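Aminofutalosine deaminase (Helicobacter pylori, PDB 7LKK) deaminates aminofutalosine in the menaquinone pathway as a metal-dependent hydrolase of the amidohydrolase family. Local coordinates at residues Leu191-His194 against Ser198-Lys201; Cys31-Asp36 against Gln400-Phe405; Val133-Asn138 against Asn144-Ser149. All blocks are in the same frame, centred on the assembly; numbering follows the deposited sequence. Where two conformers were deposited one is given.

Interaction 1 of 3, residues Leu191-His194 against Ser198-Lys201. With MCF ((8R)-3-(5-S-methyl-5-thio-beta-D-ribofuranosyl)-3,6,7,8-tetrahydroimidazo[4,5-d][1,3]diazepin-8-ol), chain J.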
loop_
_atom_site.group_PDB
_atom_site.type_symbol
_atom_site.label_atom_id
_atom_site.label_comp_id
_atom_site.label_asym_id
_atom_site.label_seq_id
_atom_site.Cartn_x
_atom_site.Cartn_y
_atom_site.Cartn_z
ATOM N N LEU A 191 13.176 11.793 -25.684
ATOM C CA LEU A 191 14.542 11.486 -25.289
ATOM C C LEU A 191 14.688 11.628 -23.782
ATOM O O LEU A 191 13.932 12.350 -23.127
ATOM C CB LEU A 191 15.547 12.400 -26.003
ATOM C CG LEU A 191 15.723 12.127 -27.497
ATOM C CD1 LEU A 191 16.197 13.373 -28.225
ATOM C CD2 LEU A 191 16.691 10.975 -27.708
ATOM N N ALA A 192 15.676 10.928 -23.231
ATOM C CA ALA A 192 15.907 10.962 -21.796
ATOM C C ALA A 192 17.396 10.931 -21.494
ATOM O O ALA A 192 18.164 10.224 -22.155
ATOM C CB ALA A 192 15.211 9.789 -21.090
ATOM N N VAL A 193 17.791 11.716 -20.497
ATOM C CA VAL A 193 19.103 11.623 -19.871
ATOM C C VAL A 193 18.921 10.847 -18.578
ATOM O O VAL A 193 18.074 11.205 -17.753
ATOM C CB VAL A 193 19.689 13.019 -19.597
ATOM C CG1 VAL A 193 21.044 12.905 -18.914
ATOM C CG2 VAL A 193 19.787 13.826 -20.890
ATOM N N HIS A 194 19.690 9.770 -18.401
ATOM C CA HIS A 194 19.400 8.852 -17.303
ATOM C C HIS A 194 19.484 9.551 -15.950
ATOM O O HIS A 194 18.491 9.637 -15.221
ATOM C CB HIS A 194 20.332 7.645 -17.329
ATOM C CG HIS A 194 20.103 6.709 -16.184
ATOM N ND1 HIS A 194 20.929 6.661 -15.083
ATOM C CD2 HIS A 194 19.110 5.819 -15.948
ATOM C CE1 HIS A 194 20.468 5.768 -14.227
ATOM N NE2 HIS A 194 19.365 5.242 -14.728
ATOM N N SER A 198 25.344 9.054 -14.224
ATOM C CA SER A 198 25.513 8.069 -15.281
ATOM C C SER A 198 25.714 8.660 -16.670
ATOM O O SER A 198 25.998 7.899 -17.601
ATOM C CB SER A 198 24.305 7.120 -15.324
ATOM O OG SER A 198 23.115 7.832 -15.610
ATOM N N VAL A 199 25.573 9.973 -16.847
ATOM C CA VAL A 199 25.696 10.600 -18.160
ATOM C C VAL A 199 26.722 11.721 -18.074
ATOM O O VAL A 199 26.544 12.673 -17.306
ATOM C CB VAL A 199 24.353 11.140 -18.680
ATOM C CG1 VAL A 199 24.558 11.840 -20.012
ATOM C CG2 VAL A 199 23.349 10.010 -18.826
ATOM N N GLN A 200 27.795 11.601 -18.854
ATOM C CA GLN A 200 28.794 12.657 -18.936
ATOM C C GLN A 200 28.166 13.931 -19.498
ATOM O O GLN A 200 27.228 13.886 -20.298
ATOM C CB GLN A 200 29.970 12.195 -19.801
ATOM C CG GLN A 200 31.187 13.102 -19.757
ATOM C CD GLN A 200 31.152 14.157 -20.840
ATOM O OE1 GLN A 200 30.500 13.981 -21.868
ATOM N NE2 GLN A 200 31.840 15.269 -20.609
ATOM N N LYS A 201 28.691 15.078 -19.058
ATOM C CA LYS A 201 28.019 16.354 -19.298
ATOM C C LYS A 201 27.861 16.642 -20.787
ATOM O O LYS A 201 26.772 17.001 -21.250
ATOM C CB LYS A 201 28.785 17.486 -18.612
ATOM C CG LYS A 201 28.124 18.854 -18.747
ATOM C CD LYS A 201 28.759 19.867 -17.808
ATOM C CE LYS A 201 27.910 21.127 -17.686
ATOM N NZ LYS A 201 27.268 21.501 -18.974
HETATM O O8 MCF J . 13.863 5.037 -12.293
HETATM C C8 MCF J . 14.069 3.770 -11.724
HETATM C C7 MCF J . 15.064 3.799 -10.569
HETATM N N6 MCF J . 16.063 4.817 -10.777
HETATM C C5 MCF J . 16.759 4.883 -12.043
HETATM N N4 MCF J . 16.540 4.007 -13.188
HETATM C C10 MCF J . 15.662 2.838 -13.443
HETATM C C9 MCF J . 14.462 2.705 -12.770
HETATM N N1 MCF J . 13.887 1.589 -13.194
HETATM C C2 MCF J . 14.657 1.017 -14.117
HETATM N N3 MCF J . 15.735 1.791 -14.272
HETATM C C1S MCF J . 16.842 1.460 -15.222
HETATM C C2S MCF J . 17.361 2.674 -16.027
HETATM O O2S MCF J . 16.586 2.890 -17.128
HETATM O O4S MCF J . 17.869 1.056 -14.574
HETATM C C4S MCF J . 19.149 1.392 -15.508
HETATM C C3S MCF J . 18.755 2.215 -16.437
HETATM O O3S MCF J . 18.684 1.485 -17.754
HETATM C C5S MCF J . 20.237 2.027 -14.660
HETATM S S5S MCF J . 21.865 1.613 -15.350
HETATM C C6S MCF J . 23.095 2.794 -14.725
#
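His194 and Ser198 meet just beyond the end of strand 187-193, an instructive case of a second-shell hydroxyl positioning a ligand-binding ring. Ser198 OG approaches the edge of the imidazole, in its plane, and Ser198 OG and His194 ND1 share a short hydrogen bond of 2.5 Å, at an angle of 147°. With a chi1 of 62°, the hydroxyl is folded back between the nitrogen and carbonyl carbon of its own residue, which puts it at the ND1 edge of the ring. CG of His194 stands anti to the backbone nitrogen (chi1 178°), and the ring presents its other nitrogen to the inhibitor: His194 NE2 donates a weak hydrogen bond to N4 of MCF over 3.4 Å, while C5S of MCF lies 3.3 Å from the same NE2.

Val199, the residue most covered by the contact, closes the apolar side. Its CG2 methyl sits 3.7 Å from Val193 CG1, and the two valine side chains cross obliquely; the same methyl also packs 3.7 Å from the backbone N of His194. Ala204 of helix 201-213 touches both valines, while the ring of His221, an iron ligand, meets that of His194. The imidazole is thus met at both nitrogens, firmly by the serine and weakly by the inhibitor, an arrangement consistent with Ser198 limiting ring rotation and keeping NE2 on the inhibitor side.

Interaction 2 of 3, residues Cys31-Asp36 against Gln400-Phe405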
loop_
_atom_site.group_PDB
_atom_site.type_symbol
_atom_site.label_atom_id
_atom_site.label_comp_id
_atom_site.label_asym_id
_atom_site.label_seq_id
_atom_site.Cartn_x
_atom_site.Cartn_y
_atom_site.Cartn_z
ATOM N N CYS A 31 -10.698 19.936 -9.543
ATOM C CA CYS A 31 -11.080 18.559 -9.226
ATOM C C CYS A 31 -12.589 18.450 -9.008
ATOM O O CYS A 31 -13.064 17.908 -8.010
ATOM C CB CYS A 31 -10.299 18.038 -8.017
ATOM S SG CYS A 31 -9.876 16.296 -8.120
ATOM N N GLU A 32 -13.342 18.974 -9.973
ATOM C CA GLU A 32 -14.795 19.015 -9.876
ATOM C C GLU A 32 -15.395 17.615 -9.911
ATOM O O GLU A 32 -14.973 16.758 -10.694
ATOM C CB GLU A 32 -15.366 19.852 -11.017
ATOM C CG GLU A 32 -16.523 20.745 -10.628
ATOM C CD GLU A 32 -16.834 21.767 -11.701
ATOM O OE1 GLU A 32 -15.883 22.407 -12.195
ATOM O OE2 GLU A 32 -18.021 21.922 -12.055
ATOM N N VAL A 33 -16.383 17.385 -9.049
ATOM C CA VAL A 33 -17.142 16.141 -9.020
ATOM C C VAL A 33 -18.594 16.471 -9.325
ATOM O O VAL A 33 -19.191 17.334 -8.670
ATOM C CB VAL A 33 -17.018 15.422 -7.665
ATOM C CG1 VAL A 33 -17.898 14.181 -7.647
ATOM C CG2 VAL A 33 -15.566 15.051 -7.391
ATOM N N LEU A 34 -19.161 15.787 -10.312
ATOM C CA LEU A 34 -20.517 16.047 -10.768
ATOM C C LEU A 34 -21.343 14.772 -10.683
ATOM O O LEU A 34 -20.836 13.673 -10.929
ATOM C CB LEU A 34 -20.521 16.588 -12.200
ATOM C CG LEU A 34 -19.825 17.941 -12.357
ATOM C CD1 LEU A 34 -19.617 18.283 -13.826
ATOM C CD2 LEU A 34 -20.623 19.029 -11.654
ATOM N N GLU A 35 -22.613 14.926 -10.325
ATOM C CA GLU A 35 -23.517 13.800 -10.142
ATOM C C GLU A 35 -24.442 13.666 -11.344
ATOM O O GLU A 35 -24.958 14.662 -11.857
ATOM C CB GLU A 35 -24.335 13.963 -8.858
ATOM C CG GLU A 35 -23.480 14.054 -7.600
ATOM C CD GLU A 35 -24.304 14.183 -6.334
ATOM O OE1 GLU A 35 -25.361 14.849 -6.374
ATOM O OE2 GLU A 35 -23.895 13.616 -5.298
ATOM N N ASP A 36 -24.645 12.421 -11.781
ATOM C CA ASP A 36 -25.551 12.094 -12.884
ATOM C C ASP A 36 -25.234 12.902 -14.140
ATOM O O ASP A 36 -26.129 13.378 -14.841
ATOM C CB ASP A 36 -27.010 12.290 -12.469
ATOM C CG ASP A 36 -27.435 11.341 -11.367
ATOM O OD1 ASP A 36 -26.890 10.221 -11.304
ATOM O OD2 ASP A 36 -28.315 11.716 -10.566
ATOM N N GLN A 400 -16.770 12.340 -0.451
ATOM C CA GLN A 400 -15.974 11.131 -0.285
ATOM C C GLN A 400 -15.659 10.445 -1.608
ATOM O O GLN A 400 -14.889 9.478 -1.615
ATOM C CB GLN A 400 -16.698 10.137 0.632
ATOM C CG GLN A 400 -16.812 10.570 2.087
ATOM C CD GLN A 400 -15.573 10.245 2.894
ATOM O OE1 GLN A 400 -15.035 9.141 2.808
ATOM N NE2 GLN A 400 -15.117 11.203 3.691
ATOM N N ALA A 401 -16.223 10.932 -2.718
ATOM C CA ALA A 401 -16.205 10.187 -3.974
ATOM C C ALA A 401 -14.783 9.906 -4.447
ATOM O O ALA A 401 -14.465 8.783 -4.853
ATOM C CB ALA A 401 -16.983 10.955 -5.045
ATOM N N ILE A 402 -13.919 10.923 -4.420
ATOM C CA ILE A 402 -12.568 10.762 -4.953
ATOM C C ILE A 402 -11.763 9.787 -4.101
ATOM O O ILE A 402 -11.062 8.913 -4.628
ATOM C CB ILE A 402 -11.872 12.130 -5.059
ATOM C CG1 ILE A 402 -12.473 12.945 -6.206
ATOM C CG2 ILE A 402 -10.371 11.958 -5.252
ATOM C CD1 ILE A 402 -12.133 14.413 -6.149
ATOM N N LEU A 403 -11.839 9.922 -2.776
ATOM C CA LEU A 403 -11.087 9.030 -1.898
ATOM C C LEU A 403 -11.613 7.600 -1.975
ATOM O O LEU A 403 -10.832 6.650 -2.097
ATOM C CB LEU A 403 -11.129 9.547 -0.461
ATOM C CG LEU A 403 -10.567 8.603 0.608
ATOM C CD1 LEU A 403 -9.109 8.266 0.332
ATOM C CD2 LEU A 403 -10.730 9.204 1.996
ATOM N N GLN A 404 -12.938 7.425 -1.906
ATOM C CA GLN A 404 -13.509 6.083 -1.989
ATOM C C GLN A 404 -13.198 5.435 -3.333
ATOM O O GLN A 404 -12.974 4.221 -3.408
ATOM C CB GLN A 404 -15.020 6.126 -1.757
ATOM C CG GLN A 404 -15.438 6.656 -0.393
ATOM C CD GLN A 404 -15.169 5.682 0.735
ATOM O OE1 GLN A 404 -14.940 4.493 0.507
ATOM N NE2 GLN A 404 -15.199 6.183 1.963
ATOM N N PHE A 405 -13.193 6.228 -4.408
ATOM C CA PHE A 405 -12.797 5.705 -5.711
ATOM C C PHE A 405 -11.371 5.168 -5.674
ATOM O O PHE A 405 -11.109 4.044 -6.115
ATOM C CB PHE A 405 -12.929 6.792 -6.780
ATOM C CG PHE A 405 -12.271 6.437 -8.084
ATOM C CD1 PHE A 405 -12.936 5.661 -9.018
ATOM C CD2 PHE A 405 -10.985 6.867 -8.371
ATOM C CE1 PHE A 405 -12.332 5.326 -10.217
ATOM C CE2 PHE A 405 -10.378 6.535 -9.567
ATOM C CZ PHE A 405 -11.053 5.764 -10.490
#
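Ile402 turns CG1 to the side of its backbone nitrogen (chi1 -72°) and then runs nearly extended (chi2 164°), a combination that sets its CD1 methyl against Cys31 and Val33. At Val33 a chi1 of 176° sets CG1 anti to the backbone nitrogen and leaves CG2 beside that nitrogen, where it meets the isoleucine. The terminal methyl of Ile402 illustrates how one tip can fill two contacts: CD1 lies 3.5 Å from Cys31 SG and 3.7 Å from Val33 CG2, with Ile402 CG1 a little farther from that same valine methyl at 3.9 Å. The other branch of the valine, CG1, rests more loosely against Ala401 CB, at 4.2 Å, so Val33 straddles two successive residues of the helix. The contact is wholly apolar.

On another side of the helix, Gln404 NE2 donates to Gln400 OE1 across 3.1 Å, in the carbonyl plane, and Gln400 NE2 also bonds Tyr93 O of the second subunit. The helix thus has one face toward the dimer partner and another toward strand 33-34. Phe25 of strand 23-25 touches Val33, Ala401 and Ile402, and Leu361 of helix 353-364 touches both Cys31 and Ile402, so strand 23-25 and helix 353-364 both border the contact.

Interaction 3 of 3, residues Val133-Asn138 against Asn144-Ser149; sequences VGAISN and NLLKES. With MCF ((8R)-3-(5-S-methyl-5-thio-beta-D-ribofuranosyl)-3,6,7,8-tetrahydroimidazo[4,5-d][1,3]diazepin-8-ol), chain J; EDO (1,2-ethanediol), chain F.
Ala135 and Leu146 mark the closest approach of segment 133-138 to segment 144-149, with their CA atoms 9.3 Å apart, a spacing bridged by side chains, with Leu146 the sole contributor from the helix segment. Its chi1 of -81° swings CG to the side of the backbone nitrogen, and the extended chi2 spreads the two methyls along the strand: CD1 meets Ala135 CB at 3.9 Å, and CD2 lies more loosely against Val133 CG2 at 4.3 Å. Val155 of strand 152-159 and Phe82 of a loop also touch the leucine. Behind it the helix ends, and the carbonyl O of Leu146 accepts a backbone bond from Ser149 N at 3.0 Å.

Just past the strand, Asn138 serves the pocket. Its OD1 accepts a hydrogen bond from the ribosyl hydroxyl O3S of MCF over 2.7 Å, and a second from O1 of a bound ethanediol at 3.2 Å. Asn138 ND2 meanwhile bonds Glu158 OE1, itself a partner of the inhibitor. Strand, helix and the following strand 152-159 form a beta-alpha-beta unit, the repeating element of the TIM barrel of amidohydrolases: apolar packing joins strand to outer helix, and a residue just beyond the C-terminal end of the strand binds the ligand.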
loop_
_atom_site.group_PDB
_atom_site.type_symbol
_atom_site.label_atom_id
_atom_site.label_comp_id
_atom_site.label_asym_id
_atom_site.label_seq_id
_atom_site.Cartn_x
_atom_site.Cartn_y
_atom_site.Cartn_z
ATOM N N VAL A 133 0.989 6.308 -21.650
ATOM C CA VAL A 133 2.174 5.901 -20.906
ATOM C C VAL A 133 3.378 6.705 -21.379
ATOM O O VAL A 133 3.546 6.952 -22.577
ATOM C CB VAL A 133 2.449 4.387 -21.042
ATOM C CG1 VAL A 133 1.396 3.584 -20.293
ATOM C CG2 VAL A 133 2.502 3.973 -22.509
ATOM N N GLY A 134 4.202 7.131 -20.424
ATOM C CA GLY A 134 5.539 7.609 -20.712
ATOM C C GLY A 134 6.531 6.482 -20.503
ATOM O O GLY A 134 6.871 6.156 -19.362
ATOM N N ALA A 135 6.981 5.863 -21.591
ATOM C CA ALA A 135 7.796 4.656 -21.530
ATOM C C ALA A 135 9.269 5.006 -21.702
ATOM O O ALA A 135 9.681 5.481 -22.766
ATOM C CB ALA A 135 7.354 3.658 -22.600
ATOM N N ILE A 136 10.059 4.761 -20.661
ATOM C CA ILE A 136 11.506 4.917 -20.747
ATOM C C ILE A 136 12.094 3.670 -21.392
ATOM O O ILE A 136 11.819 2.544 -20.961
ATOM C CB ILE A 136 12.115 5.163 -19.359
ATOM C CG1 ILE A 136 11.464 6.378 -18.695
ATOM C CG2 ILE A 136 13.623 5.346 -19.468
ATOM C CD1 ILE A 136 12.088 7.703 -19.086
ATOM N N SER A 137 12.915 3.865 -22.421
ATOM C CA SER A 137 13.432 2.754 -23.207
ATOM C C SER A 137 14.907 2.970 -23.499
ATOM O O SER A 137 15.305 4.061 -23.919
ATOM C CB SER A 137 12.655 2.605 -24.519
ATOM O OG SER A 137 13.085 1.463 -25.234
ATOM N N ASN A 138 15.707 1.927 -23.281
ATOM C CA ASN A 138 17.125 1.943 -23.618
ATOM C C ASN A 138 17.440 1.251 -24.935
ATOM O O ASN A 138 18.455 1.571 -25.562
ATOM C CB ASN A 138 17.943 1.278 -22.504
ATOM C CG ASN A 138 17.812 1.995 -21.176
ATOM O OD1 ASN A 138 17.423 1.399 -20.173
ATOM N ND2 ASN A 138 18.135 3.281 -21.164
ATOM N N ASN A 144 7.507 -2.269 -30.283
ATOM C CA ASN A 144 6.629 -2.999 -31.196
ATOM C C ASN A 144 5.302 -3.348 -30.531
ATOM O O ASN A 144 4.228 -3.120 -31.101
ATOM C CB ASN A 144 7.329 -4.259 -31.700
ATOM C CG ASN A 144 8.338 -3.965 -32.793
ATOM O OD1 ASN A 144 8.343 -2.878 -33.373
ATOM N ND2 ASN A 144 9.204 -4.932 -33.079
ATOM N N LEU A 145 5.358 -3.911 -29.323
ATOM C CA LEU A 145 4.131 -4.272 -28.621
ATOM C C LEU A 145 3.308 -3.036 -28.278
ATOM O O LEU A 145 2.074 -3.059 -28.359
ATOM C CB LEU A 145 4.469 -5.069 -27.362
ATOM C CG LEU A 145 5.020 -6.472 -27.620
ATOM C CD1 LEU A 145 5.460 -7.130 -26.324
ATOM C CD2 LEU A 145 3.980 -7.325 -28.332
ATOM N N LEU A 146 3.975 -1.946 -27.893
ATOM C CA LEU A 146 3.275 -0.695 -27.615
ATOM C C LEU A 146 2.503 -0.202 -28.835
ATOM O O LEU A 146 1.352 0.234 -28.719
ATOM C CB LEU A 146 4.267 0.371 -27.148
ATOM C CG LEU A 146 4.698 0.343 -25.682
ATOM C CD1 LEU A 146 5.681 1.468 -25.395
ATOM C CD2 LEU A 146 3.488 0.437 -24.764
ATOM N N LYS A 147 3.132 -0.242 -30.016
ATOM C CA LYS A 147 2.483 0.286 -31.214
ATOM C C LYS A 147 1.191 -0.453 -31.552
ATOM O O LYS A 147 0.187 0.182 -31.898
ATOM C CB LYS A 147 3.451 0.234 -32.396
ATOM C CG LYS A 147 4.525 1.309 -32.362
ATOM C CD LYS A 147 5.086 1.582 -33.750
ATOM C CE LYS A 147 3.987 2.009 -34.709
ATOM N NZ LYS A 147 4.532 2.621 -35.951
ATOM N N GLU A 148 1.181 -1.783 -31.460
ATOM C CA GLU A 148 -0.055 -2.508 -31.737
ATOM C C GLU A 148 -0.960 -2.627 -30.516
ATOM O O GLU A 148 -1.960 -3.349 -30.570
ATOM C CB GLU A 148 0.213 -3.886 -32.352
ATOM C CG GLU A 148 1.474 -4.604 -31.962
ATOM C CD GLU A 148 1.560 -5.957 -32.651
ATOM O OE1 GLU A 148 0.778 -6.862 -32.286
ATOM O OE2 GLU A 148 2.383 -6.103 -33.579
ATOM N N SER A 149 -0.624 -1.958 -29.423
ATOM C CA SER A 149 -1.567 -1.794 -28.331
ATOM C C SER A 149 -2.386 -0.532 -28.553
ATOM O O SER A 149 -1.984 0.360 -29.303
ATOM C CB SER A 149 -0.822 -1.713 -26.999
ATOM O OG SER A 149 -0.318 -0.408 -26.776
HETATM O O8 MCF J . 13.863 5.037 -12.293
HETATM C C8 MCF J . 14.069 3.770 -11.724
HETATM C C7 MCF J . 15.064 3.799 -10.569
HETATM N N6 MCF J . 16.063 4.817 -10.777
HETATM C C5 MCF J . 16.759 4.883 -12.043
HETATM N N4 MCF J . 16.540 4.007 -13.188
HETATM C C10 MCF J . 15.662 2.838 -13.443
HETATM C C9 MCF J . 14.462 2.705 -12.770
HETATM N N1 MCF J . 13.887 1.589 -13.194
HETATM C C2 MCF J . 14.657 1.017 -14.117
HETATM N N3 MCF J . 15.735 1.791 -14.272
HETATM C C1S MCF J . 16.842 1.460 -15.222
HETATM C C2S MCF J . 17.361 2.674 -16.027
HETATM O O2S MCF J . 16.586 2.890 -17.128
HETATM O O4S MCF J . 17.869 1.056 -14.574
HETATM C C4S MCF J . 19.149 1.392 -15.508
HETATM C C3S MCF J . 18.755 2.215 -16.437
HETATM O O3S MCF J . 18.684 1.485 -17.754
HETATM C C5S MCF J . 20.237 2.027 -14.660
HETATM S S5S MCF J . 21.865 1.613 -15.350
HETATM C C6S MCF J . 23.095 2.794 -14.725
HETATM C C1 EDO F . 19.734 -1.883 -19.790
HETATM O O1 EDO F . 18.356 -1.552 -19.581
HETATM C C2 EDO F . 20.620 -0.719 -19.360
HETATM O O2 EDO F . 20.722 -0.690 -17.932
#

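In the fold
Interactions 1 and 3 belong to the same barrel and the same pocket. Their centres are about 20 Å apart, yet they touch where Ala192 CB packs 4.3 Å from Ile136 CD1, and both reach MCF, through His194 and Asn138 respectively. The side chain of His194 lies about 7 Å from the iron, whose ligands are His79, His81, His221 and Asp328, whereas that of Ala135 is about 10 Å away. Interaction 2 stands apart: its centre is about 40 Å from that of interaction 1 and 31 Å from that of interaction 3, away from the catalytic pocket. In sequence, however, it encloses both, since segments 31-36 and 400-405 bracket them.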